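Local coordinates for protein Non-structural maintenance of chromosomes element 1 homolog (Xenopus laevis, PDB 7DG2) that probably acts as a RING-type E3 ubiquitin ligase that works with a MAGE partner as a component of the SMC5-SMC6 complex, at residues G69-L74 against A191-L196; V180-N185 against G201-L206. All blocks are in the same frame, centred on the assembly; numbering follows the deposited sequence.

In the fold
The centres of the two contacts lie about 10 Å apart, on the same side of the chain's centre, and their segments come in the order 69-74, 180-185, 191-196, 201-206, so the contacts cross along the chain. Contact 2 belongs to the zinc-binding RING-type module. Contact 1 joins that module to the loop between strands 62-68 and 75-81, in the body of the protein that precedes the RING-type module in the chain. Two short antiparallel pairings tie the contacts together: strand 182-183 pairs with 190-191, and 195-196 with 203-204. The RING-type unit thus meets the body close to one of its zinc ions, about 6 Å from the side chain of Ala-191.

Contact 1: G69-L74 against A191-L196; sequences GEEDGL and AIQSQL
The flat carboxylate of Glu-70 meets two consecutive backbone N-H groups, those of Ile-192 and Gln-193, each oxygen being approached from its syn side. Ile-192 CB stands on one side of the carboxylate plane, 3.5 Å from Glu-70 OE1; Ala-191 CA stands on the other, 3.5 Å from Glu-70 OE2, as does Gln-193 CB. Ile-192 N lies close to the plane itself, and Glu-70 OE2 uses its syn lone pair to accept from it at 2.9 Å, a nearly straight bond. Glu-70 OE1 accepts from Gln-193 N at 2.8 Å, with the donor 27° out of the plane. This two-point grip fixes the rotation of the group. CG of Glu-70 stands anti to the carbonyl carbon (chi1 -68°), and the chain then runs extended toward the 191-196 backbone. Beside it the side chain of Glu-71 crosses that of Gln-193, and its OE2 makes a salt bridge with Arg-155. An Asx turn, Leu-74 N to Asp-72 OD1 at 3.0 Å, shapes the far end of the loop. The contact therefore joins a loop between strands 62-68 and 75-81 to the RING-type module, and Ile-192 of that module packs outward on Ile-109 and Ile-110 of helix 96-111 and on Thr-160 and Leu-161 of strand 158-161.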
# COMPACT_ATOMS: atom_id res chain seq x y z
N GLY A 69 -3.33 -12.53 -17.38
CA GLY A 69 -3.60 -11.23 -17.97
C GLY A 69 -4.32 -11.38 -19.30
O GLY A 69 -3.89 -12.16 -20.16
N GLU A 70 -5.42 -10.65 -19.48
CA GLU A 70 -6.18 -10.74 -20.72
C GLU A 70 -5.35 -10.33 -21.92
O GLU A 70 -5.46 -10.92 -23.00
CB GLU A 70 -7.44 -9.88 -20.63
CG GLU A 70 -8.44 -10.40 -19.64
CD GLU A 70 -9.78 -9.73 -19.77
OE1 GLU A 70 -9.84 -8.62 -20.33
OE2 GLU A 70 -10.77 -10.33 -19.29
N GLU A 71 -4.52 -9.30 -21.76
CA GLU A 71 -3.71 -8.83 -22.88
C GLU A 71 -2.48 -9.71 -23.09
O GLU A 71 -2.27 -10.25 -24.19
CB GLU A 71 -3.29 -7.38 -22.65
CG GLU A 71 -4.45 -6.42 -22.46
CD GLU A 71 -4.08 -4.99 -22.81
OE1 GLU A 71 -4.97 -4.12 -22.78
OE2 GLU A 71 -2.89 -4.75 -23.11
N ASP A 72 -1.67 -9.87 -22.06
CA ASP A 72 -0.34 -10.42 -22.23
C ASP A 72 -0.26 -11.93 -22.01
O ASP A 72 0.79 -12.51 -22.29
CB ASP A 72 0.66 -9.70 -21.31
CG ASP A 72 0.22 -9.69 -19.85
OD1 ASP A 72 -0.55 -10.58 -19.43
OD2 ASP A 72 0.65 -8.77 -19.13
N GLY A 73 -1.32 -12.57 -21.54
CA GLY A 73 -1.28 -14.00 -21.30
C GLY A 73 -0.36 -14.44 -20.18
O GLY A 73 -0.17 -15.64 -19.99
N LEU A 74 0.20 -13.50 -19.43
CA LEU A 74 1.10 -13.82 -18.33
C LEU A 74 0.32 -14.22 -17.08
O LEU A 74 -0.83 -13.82 -16.88
CB LEU A 74 2.02 -12.64 -18.02
CG LEU A 74 2.89 -12.16 -19.18
CD1 LEU A 74 3.59 -10.87 -18.80
CD2 LEU A 74 3.89 -13.24 -19.57
N ALA A 191 -14.94 -11.90 -18.84
CA ALA A 191 -14.08 -11.32 -19.86
C ALA A 191 -14.36 -9.83 -19.93
O ALA A 191 -15.52 -9.43 -20.03
CB ALA A 191 -14.30 -11.97 -21.23
N ILE A 192 -13.31 -9.02 -19.85
CA ILE A 192 -13.45 -7.58 -20.03
C ILE A 192 -13.11 -7.24 -21.48
O ILE A 192 -13.93 -6.67 -22.20
CB ILE A 192 -12.56 -6.81 -19.03
CG1 ILE A 192 -12.96 -7.15 -17.60
CG2 ILE A 192 -12.69 -5.34 -19.26
CD1 ILE A 192 -14.41 -6.81 -17.26
N GLN A 193 -11.91 -7.61 -21.92
CA GLN A 193 -11.58 -7.59 -23.34
C GLN A 193 -11.90 -8.96 -23.93
O GLN A 193 -11.66 -9.99 -23.30
CB GLN A 193 -10.10 -7.26 -23.56
CG GLN A 193 -9.72 -5.88 -23.02
CD GLN A 193 -8.28 -5.53 -23.31
OE1 GLN A 193 -7.46 -5.41 -22.40
NE2 GLN A 193 -7.96 -5.35 -24.59
N SER A 194 -12.46 -8.96 -25.14
CA SER A 194 -12.97 -10.20 -25.70
C SER A 194 -13.12 -10.05 -27.20
O SER A 194 -13.05 -8.94 -27.74
CB SER A 194 -14.32 -10.58 -25.09
OG SER A 194 -15.32 -9.67 -25.52
N GLN A 195 -13.34 -11.18 -27.87
CA GLN A 195 -13.89 -11.20 -29.21
C GLN A 195 -15.35 -11.62 -29.11
O GLN A 195 -15.67 -12.62 -28.46
CB GLN A 195 -13.13 -12.17 -30.11
CG GLN A 195 -11.72 -11.74 -30.42
CD GLN A 195 -11.10 -12.59 -31.51
OE1 GLN A 195 -11.59 -13.68 -31.81
NE2 GLN A 195 -10.04 -12.08 -32.13
N LEU A 196 -16.24 -10.86 -29.75
CA LEU A 196 -17.67 -11.12 -29.69
C LEU A 196 -18.15 -11.71 -31.01
O LEU A 196 -17.71 -11.28 -32.09
CB LEU A 196 -18.45 -9.84 -29.41
CG LEU A 196 -18.15 -9.13 -28.09
CD1 LEU A 196 -18.69 -7.71 -28.14
CD2 LEU A 196 -18.77 -9.92 -26.94

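Contact 2: V180-N185 against G201-L206. With ZN (zinc ion), chain G.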
# COMPACT_ATOMS: atom_id res chain seq x y z
N VAL A 180 -25.26 -8.29 -17.73
CA VAL A 180 -24.47 -7.63 -18.75
C VAL A 180 -23.02 -8.08 -18.80
O VAL A 180 -22.35 -7.87 -19.83
CB VAL A 180 -24.53 -6.09 -18.57
CG1 VAL A 180 -25.95 -5.56 -18.82
CG2 VAL A 180 -24.03 -5.71 -17.18
N ALA A 181 -22.48 -8.71 -17.76
CA ALA A 181 -21.07 -9.07 -17.79
C ALA A 181 -20.82 -10.16 -18.82
O ALA A 181 -21.61 -11.10 -18.95
CB ALA A 181 -20.60 -9.54 -16.41
N LYS A 182 -19.72 -10.04 -19.55
CA LYS A 182 -19.34 -11.05 -20.53
C LYS A 182 -18.76 -12.26 -19.80
O LYS A 182 -17.80 -12.13 -19.03
CB LYS A 182 -18.32 -10.49 -21.51
CG LYS A 182 -18.82 -9.33 -22.37
CD LYS A 182 -17.69 -8.69 -23.15
CE LYS A 182 -18.14 -7.41 -23.86
NZ LYS A 182 -18.68 -6.37 -22.93
N ILE A 183 -19.34 -13.44 -20.04
CA ILE A 183 -18.83 -14.70 -19.51
C ILE A 183 -18.28 -15.50 -20.68
O ILE A 183 -19.05 -15.90 -21.57
CB ILE A 183 -19.92 -15.49 -18.77
CG1 ILE A 183 -20.52 -14.64 -17.65
CG2 ILE A 183 -19.36 -16.79 -18.21
CD1 ILE A 183 -19.54 -14.29 -16.56
N CYS A 184 -16.97 -15.73 -20.69
CA CYS A 184 -16.31 -16.40 -21.82
C CYS A 184 -16.96 -17.76 -22.09
O CYS A 184 -17.14 -18.57 -21.17
CB CYS A 184 -14.82 -16.58 -21.53
SG CYS A 184 -13.92 -17.47 -22.84
N ASN A 185 -17.31 -18.00 -23.35
CA ASN A 185 -18.01 -19.24 -23.66
C ASN A 185 -17.12 -20.47 -23.50
O ASN A 185 -17.65 -21.57 -23.31
CB ASN A 185 -18.59 -19.18 -25.08
CG ASN A 185 -19.61 -20.26 -25.35
OD1 ASN A 185 -20.73 -20.22 -24.83
ND2 ASN A 185 -19.24 -21.24 -26.17
N GLY A 201 -23.55 -12.43 -30.21
CA GLY A 201 -23.02 -11.64 -29.11
C GLY A 201 -22.22 -12.37 -28.06
O GLY A 201 -21.77 -11.73 -27.09
N ILE A 202 -22.02 -13.68 -28.18
CA ILE A 202 -21.31 -14.39 -27.12
C ILE A 202 -19.84 -13.98 -27.13
O ILE A 202 -19.28 -13.69 -28.19
CB ILE A 202 -21.44 -15.92 -27.22
CG1 ILE A 202 -20.85 -16.44 -28.54
CG2 ILE A 202 -22.89 -16.35 -26.99
CD1 ILE A 202 -19.48 -17.05 -28.38
N PRO A 203 -19.20 -13.93 -25.97
CA PRO A 203 -17.81 -13.49 -25.91
C PRO A 203 -16.83 -14.64 -25.74
O PRO A 203 -17.16 -15.67 -25.14
CB PRO A 203 -17.81 -12.59 -24.67
CG PRO A 203 -18.78 -13.29 -23.74
CD PRO A 203 -19.82 -13.97 -24.63
N LEU A 204 -15.61 -14.47 -26.27
CA LEU A 204 -14.48 -15.32 -25.93
C LEU A 204 -13.31 -14.43 -25.54
O LEU A 204 -13.09 -13.39 -26.16
CB LEU A 204 -14.06 -16.22 -27.10
CG LEU A 204 -14.97 -17.39 -27.46
CD1 LEU A 204 -14.23 -18.36 -28.39
CD2 LEU A 204 -15.43 -18.09 -26.20
N HIS A 205 -12.55 -14.84 -24.51
CA HIS A 205 -11.26 -14.21 -24.28
C HIS A 205 -10.40 -14.33 -25.53
O HIS A 205 -10.50 -15.31 -26.28
CB HIS A 205 -10.52 -14.87 -23.11
CG HIS A 205 -11.09 -14.57 -21.76
ND1 HIS A 205 -11.67 -15.54 -20.98
CD2 HIS A 205 -11.14 -13.42 -21.05
CE1 HIS A 205 -12.07 -15.00 -19.84
NE2 HIS A 205 -11.76 -13.71 -19.86
N LEU A 206 -9.52 -13.35 -25.74
CA LEU A 206 -8.65 -13.40 -26.90
C LEU A 206 -7.75 -14.63 -26.87
O LEU A 206 -7.55 -15.29 -27.90
CB LEU A 206 -7.81 -12.12 -27.00
CG LEU A 206 -8.31 -11.13 -28.05
CD1 LEU A 206 -9.63 -10.50 -27.62
CD2 LEU A 206 -7.27 -10.06 -28.37
ZN ZN G . -11.95 -17.56 -21.59
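Cys-184 and Leu-204 bring the two backbones together, their CA atoms 4.6 Å apart, where the touching parts run 88° to one another. Such a near-perpendicular meeting is not strand pairing. It forms one half of a zinc site of the RING-type finger, whose two sites interleave along the sequence in the cross-brace manner: Cys-184, Cys-187, His-205 and Cys-208 hold this ion, and Cys-197, Cys-200, Cys-221 and Cys-224 the other. One main-chain bond crosses the contact, from Asn-185 N to Pro-203 O at 2.9 Å. The same carbonyl oxygen also receives a CA-H...O contact from Cys-184.

Among the side chains, Pro-203 meets the other segment over the largest area: its CG lies 3.6 Å from Lys-182 CB. Pro-203 CG also lies 3.4 Å from Ile-183 O. The aliphatic part of Lys-182 crosses the proline before its NZ reaches away to Ser-112 O. Farther along, Leu-204 CD2 packs on Asn-185 CB at 3.5 Å. Ile-202 CD1 touches that same CB, while Asn-223 and Pro-222 of the second zinc site's loop border Ile-202 and Asn-185, respectively.

Metal binding joins the segments directly. CB of Cys-184 carries SG anti to the backbone N (chi1 177°), where it meets both His-205 N and the zinc ion, the latter at 2.3 Å from SG. His-205 coordinates the ion through ND1 at 2.1 Å, and its NE2 is hydrogen-bonded to Val-190 O, a second-shell contact that orients the imidazole and may polarise it. The sulfur has a further partner across the contact: His-205 N donates to Cys-184 SG at 3.4 Å with an N-H...S angle of 168°, so one histidine meets the thiolate through its backbone while its ring shares the metal.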